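Local coordinates for protein of unknown function with ferredoxin-like fold (PDB 3BM7) that is of unknown function but has a ferredoxin-like fold and may act as a monooxygenase of the antibiotic biosynthesis type, at residues K28-P31 and A32-A35. Numbering follows the deposited sequence.
Sequences KVQP and AKAA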
loop_
_atom_site.group_PDB
_atom_site.type_symbol
_atom_site.label_atom_id
_atom_site.label_comp_id
_atom_site.label_asym_id
_atom_site.label_seq_id
_atom_site.Cartn_x
_atom_site.Cartn_y
_atom_site.Cartn_z
ATOM N N LYS A 28 11.144 -1.079 -10.792
ATOM C CA LYS A 28 12.417 -1.761 -10.836
ATOM C C LYS A 28 13.458 -0.722 -11.289
ATOM O O LYS A 28 13.517 -0.404 -12.479
ATOM C CB LYS A 28 12.396 -2.946 -11.812
ATOM C CG LYS A 28 11.434 -4.069 -11.406
ATOM C CD LYS A 28 11.371 -5.156 -12.450
ATOM N N VAL A 29 14.312 -0.297 -10.347
ATOM C CA VAL A 29 15.284 0.791 -10.565
ATOM C C VAL A 29 16.686 0.179 -10.645
ATOM O O VAL A 29 16.966 -0.817 -9.987
ATOM C CB VAL A 29 15.157 1.830 -9.413
ATOM C CG1 VAL A 29 16.167 2.969 -9.525
ATOM C CG2 VAL A 29 13.732 2.462 -9.368
ATOM N N GLN A 30 17.566 0.773 -11.437
ATOM C CA GLN A 30 18.955 0.317 -11.480
ATOM C C GLN A 30 19.573 0.679 -10.129
ATOM O O GLN A 30 19.549 1.846 -9.753
ATOM C CB GLN A 30 19.711 1.024 -12.599
ATOM C CG GLN A 30 19.228 0.666 -13.988
ATOM C CD GLN A 30 19.874 1.510 -15.062
ATOM O OE1 GLN A 30 21.091 1.712 -15.057
ATOM N NE2 GLN A 30 19.064 2.010 -16.005
ATOM N N PRO A 31 20.119 -0.312 -9.391
ATOM C CA PRO A 31 20.668 0.054 -8.066
ATOM C C PRO A 31 21.687 1.194 -8.039
ATOM O O PRO A 31 21.666 2.003 -7.103
ATOM C CB PRO A 31 21.281 -1.249 -7.590
ATOM C CG PRO A 31 20.356 -2.283 -8.197
ATOM C CD PRO A 31 20.183 -1.772 -9.598
ATOM N N ALA A 32 22.509 1.286 -9.066
ATOM C CA ALA A 32 23.526 2.335 -9.121
ATOM C C ALA A 32 22.893 3.722 -9.319
ATOM O O ALA A 32 23.547 4.747 -9.088
ATOM C CB ALA A 32 24.545 2.031 -10.217
ATOM N N LYS A 33 21.640 3.758 -9.773
ATOM C CA LYS A 33 20.943 5.024 -10.009
ATOM C C LYS A 33 19.833 5.280 -9.006
ATOM O O LYS A 33 19.012 6.162 -9.192
ATOM C CB LYS A 33 20.388 5.056 -11.441
ATOM C CG LYS A 33 21.451 4.925 -12.494
ATOM C CD LYS A 33 20.927 5.067 -13.899
ATOM C CE LYS A 33 22.100 5.315 -14.861
ATOM N NZ LYS A 33 21.849 4.756 -16.203
ATOM N N ALA A 34 19.840 4.545 -7.893
ATOM C CA ALA A 34 18.831 4.713 -6.828
ATOM C C ALA A 34 18.768 6.104 -6.202
ATOM O O ALA A 34 17.679 6.631 -5.969
ATOM C CB ALA A 34 19.043 3.657 -5.711
ATOM N N ALA A 35 19.920 6.729 -5.941
ATOM C CA ALA A 35 19.935 8.067 -5.386
ATOM C C ALA A 35 19.232 9.079 -6.290
ATOM O O ALA A 35 18.446 9.925 -5.837
ATOM C CB ALA A 35 21.417 8.518 -5.134
HETATM O O HOH W 1 19.834 3.647 -18.476
#
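Gln-30 O and Lys-33 N close a type I turn, with Pro-31 and Ala-32 at its corners, that carries the chain from a strand into a helix. The proline ring fixes phi near the -60° needed at the first corner, where no N-H is required; Ala-32, exposed at the second, readily takes the near-helical angles there. Next comes Lys-33, whose N donates to Gln-30 O at 2.8 Å. It occupies the N-cap position, but its side chain does no capping. The turn brings it out on the same side as that of Gln-30, and the two run alongside each other, CG anti to the carbonyl carbon in both. The lysine methylenes pass the amide, CD lying 3.6 Å from Gln-30 OE1, and beyond a bend at chi4 NZ makes a weak hydrogen bond to that OE1 at 3.3 Å. A water accepts from Gln-30 NE2 and, weakly, from Lys-33 NZ. Ala-34 N then bonds to Pro-31 O at 3.2 Å, continuing the turn in 3-10 fashion into the helix; its small CB fits 3.4 Å from the same oxygen, while Val-29 CG1 approaches its CA. This is the first strand-to-helix connection of the ferredoxin-like fold, from strand 21-29, between 69-76 and 102-113 in the antiparallel sheet, to helix 34-51: Gln-30 NE2 also donates to Met-102 O of strand 102-113, and Val-29 and Ala-34 both pack on Tyr-70 of strand 69-76.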